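Local coordinates for protein putative citrate lyase, alfa subunit (Streptococcus mutans, PDB 2HJ0) that is probably an alpha subunit of the CitF family, an alpha/beta protein with two largely parallel sheets, of unconfirmed function, at residues I256-Y269 with A406-R418. Residues are numbered along the deposited sequence; the frame is centred on the assembly and turned at random.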
ATOM      1  N   ILE A 256     -13.456  18.919 -33.837  1.00 18.56           N
ATOM      2  CA  ILE A 256     -14.092  18.680 -32.554  1.00 18.28           C
ATOM      3  C   ILE A 256     -13.038  18.824 -31.468  1.00 18.59           C
ATOM      4  O   ILE A 256     -13.270  19.481 -30.452  1.00 18.84           O
ATOM      5  CB  ILE A 256     -14.753  17.269 -32.498  1.00 16.86           C
ATOM      6  CG1 ILE A 256     -15.884  17.194 -33.532  1.00 15.19           C
ATOM      7  CG2 ILE A 256     -15.322  17.004 -31.109  1.00 14.81           C
ATOM      8  CD1 ILE A 256     -16.548  15.861 -33.644  1.00 12.37           C
ATOM      9  N   ALA A 257     -11.872  18.229 -31.687  1.00 18.71           N
ATOM     10  CA  ALA A 257     -10.790  18.326 -30.718  1.00 18.34           C
ATOM     11  C   ALA A 257     -10.445  19.783 -30.478  1.00 18.05           C
ATOM     12  O   ALA A 257     -10.356  20.216 -29.333  1.00 17.20           O
ATOM     13  CB  ALA A 257      -9.562  17.589 -31.226  1.00 19.29           C
ATOM     14  N   GLU A 258     -10.261  20.535 -31.561  1.00 18.82           N
ATOM     15  CA  GLU A 258      -9.905  21.944 -31.438  1.00 20.13           C
ATOM     16  C   GLU A 258     -10.943  22.754 -30.679  1.00 19.46           C
ATOM     17  O   GLU A 258     -10.585  23.578 -29.838  1.00 19.51           O
ATOM     18  CB  GLU A 258      -9.644  22.571 -32.810  1.00 21.23           C
ATOM     19  CG  GLU A 258      -9.327  24.055 -32.719  1.00 25.18           C
ATOM     20  CD  GLU A 258      -8.465  24.583 -33.862  1.00 29.07           C
ATOM     21  OE1 GLU A 258      -8.799  24.308 -35.046  1.00 30.37           O
ATOM     22  OE2 GLU A 258      -7.460  25.292 -33.568  1.00 28.92           O
ATOM     23  N   TYR A 259     -12.222  22.527 -30.973  1.00 18.71           N
ATOM     24  CA  TYR A 259     -13.274  23.245 -30.265  1.00 17.60           C
ATOM     25  C   TYR A 259     -13.182  22.878 -28.780  1.00 17.06           C
ATOM     26  O   TYR A 259     -13.320  23.739 -27.908  1.00 17.88           O
ATOM     27  CB  TYR A 259     -14.666  22.879 -30.806  1.00 17.60           C
ATOM     28  CG  TYR A 259     -15.113  23.626 -32.060  1.00 18.56           C
ATOM     29  CD1 TYR A 259     -14.669  24.924 -32.333  1.00 19.23           C
ATOM     30  CD2 TYR A 259     -16.034  23.053 -32.946  1.00 19.06           C
ATOM     31  CE1 TYR A 259     -15.132  25.626 -33.453  1.00 18.26           C
ATOM     32  CE2 TYR A 259     -16.501  23.745 -34.062  1.00 17.36           C
ATOM     33  CZ  TYR A 259     -16.051  25.023 -34.311  1.00 18.77           C
ATOM     34  OH  TYR A 259     -16.511  25.687 -35.434  1.00 19.69           O
ATOM     35  N   ALA A 260     -12.931  21.601 -28.498  1.00 14.35           N
ATOM     36  CA  ALA A 260     -12.810  21.139 -27.121  1.00 12.14           C
ATOM     37  C   ALA A 260     -11.689  21.871 -26.381  1.00 10.26           C
ATOM     38  O   ALA A 260     -11.872  22.329 -25.251  1.00  8.97           O
ATOM     39  CB  ALA A 260     -12.564  19.639 -27.096  1.00 12.44           C
ATOM     40  N   ALA A 261     -10.529  21.981 -27.019  1.00  8.44           N
ATOM     41  CA  ALA A 261      -9.399  22.668 -26.402  1.00  6.86           C
ATOM     42  C   ALA A 261      -9.697  24.144 -26.133  1.00  6.92           C
ATOM     43  O   ALA A 261      -9.260  24.688 -25.115  1.00  4.25           O
ATOM     44  CB  ALA A 261      -8.168  22.537 -27.275  1.00  6.15           C
ATOM     45  N   LYS A 262     -10.444  24.790 -27.036  1.00  7.55           N
ATOM     46  CA  LYS A 262     -10.785  26.202 -26.859  1.00  8.42           C
ATOM     47  C   LYS A 262     -11.688  26.365 -25.650  1.00  7.68           C
ATOM     48  O   LYS A 262     -11.624  27.374 -24.950  1.00  7.07           O
ATOM     49  CB  LYS A 262     -11.478  26.775 -28.098  1.00  9.90           C
ATOM     50  CG  LYS A 262     -10.551  27.075 -29.268  1.00 14.30           C
ATOM     51  CD  LYS A 262     -11.345  27.443 -30.544  1.00 16.36           C
ATOM     52  CE  LYS A 262     -10.453  27.595 -31.791  1.00 16.07           C
ATOM     53  NZ  LYS A 262     -11.271  27.770 -33.030  1.00 16.01           N
ATOM     54  N   VAL A 263     -12.525  25.368 -25.397  1.00  6.81           N
ATOM     55  CA  VAL A 263     -13.403  25.449 -24.246  1.00  7.24           C
ATOM     56  C   VAL A 263     -12.557  25.365 -22.969  1.00  7.49           C
ATOM     57  O   VAL A 263     -12.761  26.140 -22.037  1.00  6.68           O
ATOM     58  CB  VAL A 263     -14.463  24.333 -24.271  1.00  7.27           C
ATOM     59  CG1 VAL A 263     -15.329  24.411 -23.032  1.00  6.26           C
ATOM     60  CG2 VAL A 263     -15.313  24.464 -25.515  1.00  7.20           C
ATOM     61  N   ILE A 264     -11.593  24.447 -22.948  1.00  7.37           N
ATOM     62  CA  ILE A 264     -10.705  24.262 -21.802  1.00  9.12           C
ATOM     63  C   ILE A 264      -9.810  25.479 -21.584  1.00 10.54           C
ATOM     64  O   ILE A 264      -9.751  26.035 -20.484  1.00 10.14           O
ATOM     65  CB  ILE A 264      -9.786  23.009 -22.000  1.00 11.46           C
ATOM     66  CG1 ILE A 264     -10.639  21.738 -22.073  1.00 12.98           C
ATOM     67  CG2 ILE A 264      -8.794  22.865 -20.852  1.00  9.48           C
ATOM     68  CD1 ILE A 264      -9.889  20.548 -22.602  1.00 10.43           C
ATOM     69  N   THR A 265      -9.102  25.894 -22.627  1.00 12.02           N
ATOM     70  CA  THR A 265      -8.220  27.050 -22.512  1.00 13.34           C
ATOM     71  C   THR A 265      -8.958  28.369 -22.304  1.00 12.99           C
ATOM     72  O   THR A 265      -8.330  29.384 -22.067  1.00 14.31           O
ATOM     73  CB  THR A 265      -7.335  27.187 -23.737  1.00 14.01           C
ATOM     74  OG1 THR A 265      -8.156  27.287 -24.905  1.00 15.92           O
ATOM     75  CG2 THR A 265      -6.430  25.979 -23.857  1.00 14.64           C
ATOM     76  N   SER A 266     -10.283  28.372 -22.393  1.00 13.33           N
ATOM     77  CA  SER A 266     -11.015  29.606 -22.163  1.00 13.71           C
ATOM     78  C   SER A 266     -11.821  29.464 -20.889  1.00 13.80           C
ATOM     79  O   SER A 266     -12.547  30.371 -20.502  1.00 14.90           O
ATOM     80  CB  SER A 266     -11.980  29.919 -23.307  1.00 15.53           C
ATOM     81  OG  SER A 266     -11.307  30.117 -24.537  1.00 17.39           O
ATOM     82  N   SER A 267     -11.701  28.325 -20.227  1.00 13.28           N
ATOM     83  CA  SER A 267     -12.466  28.106 -19.014  1.00 13.09           C
ATOM     84  C   SER A 267     -11.822  28.797 -17.826  1.00 13.55           C
ATOM     85  O   SER A 267     -10.645  29.149 -17.863  1.00 13.80           O
ATOM     86  CB  SER A 267     -12.587  26.605 -18.736  1.00 13.12           C
ATOM     87  OG  SER A 267     -11.373  26.071 -18.238  1.00 11.20           O
ATOM     88  N   PRO A 268     -12.588  28.995 -16.743  1.00 14.38           N
ATOM     89  CA  PRO A 268     -12.040  29.650 -15.550  1.00 14.71           C
ATOM     90  C   PRO A 268     -11.132  28.710 -14.758  1.00 14.44           C
ATOM     91  O   PRO A 268     -10.829  28.972 -13.605  1.00 15.38           O
ATOM     92  CB  PRO A 268     -13.291  30.006 -14.761  1.00 13.43           C
ATOM     93  CG  PRO A 268     -14.152  28.820 -15.035  1.00 14.49           C
ATOM     94  CD  PRO A 268     -14.004  28.644 -16.534  1.00 13.01           C
ATOM     95  N   TYR A 269     -10.698  27.622 -15.383  1.00 14.81           N
ATOM     96  CA  TYR A 269      -9.848  26.651 -14.706  1.00 14.90           C
ATOM     97  C   TYR A 269      -8.483  26.602 -15.383  1.00 15.63           C
ATOM     98  O   TYR A 269      -7.520  26.032 -14.854  1.00 16.50           O
ATOM     99  CB  TYR A 269     -10.502  25.274 -14.755  1.00 13.27           C
ATOM    100  CG  TYR A 269     -11.916  25.248 -14.217  1.00 13.69           C
ATOM    101  CD1 TYR A 269     -12.163  25.250 -12.843  1.00 12.32           C
ATOM    102  CD2 TYR A 269     -13.013  25.216 -15.088  1.00 13.68           C
ATOM    103  CE1 TYR A 269     -13.475  25.214 -12.344  1.00 13.90           C
ATOM    104  CE2 TYR A 269     -14.329  25.183 -14.603  1.00 14.69           C
ATOM    105  CZ  TYR A 269     -14.553  25.178 -13.228  1.00 14.74           C
ATOM    106  OH  TYR A 269     -15.842  25.124 -12.740  1.00 13.65           O
ATOM    107  N   ALA A 406     -16.518  14.037 -10.579  1.00  8.92           N
ATOM    108  CA  ALA A 406     -15.481  14.691  -9.812  1.00  8.60           C
ATOM    109  C   ALA A 406     -14.941  15.950 -10.457  1.00 10.42           C
ATOM    110  O   ALA A 406     -14.764  16.967  -9.784  1.00 12.22           O
ATOM    111  CB  ALA A 406     -14.363  13.735  -9.549  1.00  8.82           C
ATOM    112  N   ALA A 407     -14.690  15.892 -11.759  1.00 11.11           N
ATOM    113  CA  ALA A 407     -14.138  17.029 -12.497  1.00 11.78           C
ATOM    114  C   ALA A 407     -14.923  18.331 -12.301  1.00 12.76           C
ATOM    115  O   ALA A 407     -16.144  18.320 -12.177  1.00 12.83           O
ATOM    116  CB  ALA A 407     -14.061  16.683 -13.975  1.00 12.13           C
ATOM    117  N   LYS A 408     -14.200  19.444 -12.257  1.00 13.08           N
ATOM    118  CA  LYS A 408     -14.803  20.749 -12.083  1.00 13.39           C
ATOM    119  C   LYS A 408     -15.617  21.018 -13.320  1.00 14.20           C
ATOM    120  O   LYS A 408     -16.668  21.637 -13.264  1.00 14.58           O
ATOM    121  CB  LYS A 408     -13.742  21.842 -11.997  1.00 16.20           C
ATOM    122  CG  LYS A 408     -12.730  21.724 -10.879  1.00 17.84           C
ATOM    123  CD  LYS A 408     -13.332  22.005  -9.532  1.00 19.83           C
ATOM    124  CE  LYS A 408     -12.224  22.272  -8.526  1.00 23.04           C
ATOM    125  NZ  LYS A 408     -11.251  21.140  -8.444  1.00 23.92           N
HETATM  126  N   MSE A 409     -15.105  20.581 -14.461  1.00 15.65           N
HETATM  127  CA  MSE A 409     -15.810  20.789 -15.716  1.00 16.87           C
HETATM  128  C   MSE A 409     -15.666  19.589 -16.637  1.00 16.67           C
HETATM  129  O   MSE A 409     -14.573  19.275 -17.114  1.00 16.13           O
HETATM  130  CB  MSE A 409     -15.296  22.046 -16.407  1.00 16.40           C
HETATM  131  CG  MSE A 409     -15.943  22.312 -17.747  1.00 19.27           C
HETATM  132 SE   MSE A 409     -15.246  23.952 -18.503  1.00 22.81          SE
HETATM  133  CE  MSE A 409     -13.551  23.305 -19.124  1.00 18.33           C
ATOM    134  N   SER A 410     -16.793  18.931 -16.882  1.00 16.87           N
ATOM    135  CA  SER A 410     -16.839  17.754 -17.731  1.00 17.34           C
ATOM    136  C   SER A 410     -17.179  18.059 -19.178  1.00 16.66           C
ATOM    137  O   SER A 410     -18.200  18.682 -19.468  1.00 15.54           O
ATOM    138  CB  SER A 410     -17.858  16.758 -17.182  1.00 18.04           C
ATOM    139  OG  SER A 410     -17.332  16.072 -16.066  1.00 22.15           O
ATOM    140  N   LEU A 411     -16.317  17.613 -20.088  1.00 16.34           N
ATOM    141  CA  LEU A 411     -16.557  17.810 -21.510  1.00 14.99           C
ATOM    142  C   LEU A 411     -16.862  16.478 -22.160  1.00 15.31           C
ATOM    143  O   LEU A 411     -16.141  15.505 -21.963  1.00 16.11           O
ATOM    144  CB  LEU A 411     -15.340  18.417 -22.202  1.00 14.20           C
ATOM    145  CG  LEU A 411     -15.418  19.910 -22.483  1.00 14.71           C
ATOM    146  CD1 LEU A 411     -15.471  20.649 -21.149  1.00 16.62           C
ATOM    147  CD2 LEU A 411     -14.213  20.349 -23.300  1.00 13.91           C
ATOM    148  N   VAL A 412     -17.948  16.428 -22.916  1.00 15.21           N
ATOM    149  CA  VAL A 412     -18.308  15.213 -23.632  1.00 14.83           C
ATOM    150  C   VAL A 412     -18.298  15.594 -25.114  1.00 15.21           C
ATOM    151  O   VAL A 412     -19.217  16.253 -25.618  1.00 13.65           O
ATOM    152  CB  VAL A 412     -19.718  14.680 -23.219  1.00 14.30           C
ATOM    153  CG1 VAL A 412     -20.132  13.531 -24.119  1.00 12.50           C
ATOM    154  CG2 VAL A 412     -19.696  14.212 -21.768  1.00 12.22           C
ATOM    155  N   ILE A 413     -17.234  15.208 -25.805  1.00 15.62           N
ATOM    156  CA  ILE A 413     -17.128  15.522 -27.217  1.00 16.54           C
ATOM    157  C   ILE A 413     -17.409  14.299 -28.064  1.00 17.00           C
ATOM    158  O   ILE A 413     -17.062  13.182 -27.693  1.00 18.05           O
ATOM    159  CB  ILE A 413     -15.727  16.079 -27.572  1.00 17.01           C
ATOM    160  CG1 ILE A 413     -14.678  14.970 -27.510  1.00 16.54           C
ATOM    161  CG2 ILE A 413     -15.348  17.186 -26.605  1.00 16.26           C
ATOM    162  CD1 ILE A 413     -13.321  15.424 -27.974  1.00 17.38           C
ATOM    163  N   SER A 414     -18.058  14.522 -29.202  1.00 18.61           N
ATOM    164  CA  SER A 414     -18.406  13.445 -30.126  1.00 20.33           C
ATOM    165  C   SER A 414     -19.098  13.937 -31.402  1.00 20.59           C
ATOM    166  O   SER A 414     -19.967  14.815 -31.356  1.00 18.98           O
ATOM    167  CB  SER A 414     -19.314  12.422 -29.457  1.00 19.40           C
ATOM    168  OG  SER A 414     -19.809  11.543 -30.447  1.00 19.85           O
ATOM    169  N   PRO A 415     -18.738  13.350 -32.558  1.00 21.10           N
ATOM    170  CA  PRO A 415     -19.355  13.773 -33.816  1.00 21.89           C
ATOM    171  C   PRO A 415     -20.868  13.784 -33.711  1.00 22.82           C
ATOM    172  O   PRO A 415     -21.459  13.044 -32.929  1.00 22.67           O
ATOM    173  CB  PRO A 415     -18.836  12.756 -34.823  1.00 20.58           C
ATOM    174  CG  PRO A 415     -18.604  11.551 -33.988  1.00 22.20           C
ATOM    175  CD  PRO A 415     -17.969  12.112 -32.751  1.00 21.04           C
ATOM    176  N   LEU A 416     -21.483  14.659 -34.492  1.00 23.82           N
ATOM    177  CA  LEU A 416     -22.920  14.806 -34.508  1.00 24.02           C
ATOM    178  C   LEU A 416     -23.582  13.494 -34.905  1.00 24.67           C
ATOM    179  O   LEU A 416     -24.611  13.113 -34.353  1.00 24.35           O
ATOM    180  CB  LEU A 416     -23.290  15.905 -35.494  1.00 24.27           C
ATOM    181  CG  LEU A 416     -24.635  16.589 -35.289  1.00 25.29           C
ATOM    182  CD1 LEU A 416     -24.696  17.201 -33.895  1.00 25.08           C
ATOM    183  CD2 LEU A 416     -24.816  17.666 -36.354  1.00 23.85           C
ATOM    184  N   VAL A 417     -22.977  12.796 -35.859  1.00 26.24           N
ATOM    185  CA  VAL A 417     -23.508  11.524 -36.334  1.00 26.33           C
ATOM    186  C   VAL A 417     -22.384  10.574 -36.742  1.00 26.48           C
ATOM    187  O   VAL A 417     -21.302  11.012 -37.127  1.00 26.36           O
ATOM    188  CB  VAL A 417     -24.448  11.758 -37.544  1.00 26.24           C
ATOM    189  CG1 VAL A 417     -24.834  10.448 -38.170  1.00 26.79           C
ATOM    190  CG2 VAL A 417     -25.694  12.499 -37.098  1.00 25.45           C
ATOM    191  N   ARG A 418     -22.637   9.274 -36.618  1.00 27.50           N
ATOM    192  CA  ARG A 418     -21.674   8.248 -37.013  1.00 28.18           C
ATOM    193  C   ARG A 418     -22.384   7.378 -38.043  1.00 28.57           C
ATOM    194  O   ARG A 418     -23.272   6.593 -37.706  1.00 28.17           O
ATOM    195  CB  ARG A 418     -21.244   7.391 -35.819  1.00 28.96           C
ATOM    196  CG  ARG A 418     -20.283   8.063 -34.860  1.00 30.48           C
ATOM    197  CD  ARG A 418     -19.650   7.041 -33.932  1.00 32.06           C
ATOM    198  NE  ARG A 418     -18.666   7.656 -33.053  1.00 34.68           N
ATOM    199  CZ  ARG A 418     -18.964   8.405 -31.994  1.00 36.81           C
ATOM    200  NH1 ARG A 418     -20.235   8.634 -31.670  1.00 35.89           N
ATOM    201  NH2 ARG A 418     -17.986   8.931 -31.259  1.00 37.59           N
TER
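With CG anti to the backbone N (chi1 178°) and the chain straight as far as its selenium, selenomethionine Met409 reaches from strand 409-413 to the end of helix 251-265, where the bend at chi3 lays CE beside Ser267, 3.5 Å from Ser267 CB. Tyr269 CG lies anti to its carbonyl carbon (chi1 -54°), which turns the ring toward Lys408 and Met409. Lys408 CB sits over one face of this ring, 3.8 Å from the Tyr269 centroid, in a CH-pi contact, while Met409 SE lies at the ring edge, 5.3 Å from the same centroid, as a Met-aromatic contact. The helix runs nearly antiparallel to the strand, at 167°, with axes 9.7 Å apart. As in any extended strand, alternate residues, Met409, Leu411 and Ile413, face the helix: Leu411 CD2 fits among Ala260, Val263 and Ile264, and Ile413 CG2 meets Ala260 CB at 3.7 Å. Farther along, Ile256 crosses Ile413 through CG2 and places CD1 against Pro415 CA. Ile264 O accepts from both Ser267 N and Ser267 OG, consistent with a defined turn after the helix. Arg453 bonds both Tyr269 OH and Lys408 O, bridging the two segments from outside. No hydrogen bond joins them directly, so this helix-on-sheet packing against a largely parallel sheet of an alpha/beta fold rests on apolar contact, with the CH-pi and Met-aromatic contacts of Tyr269 at one end.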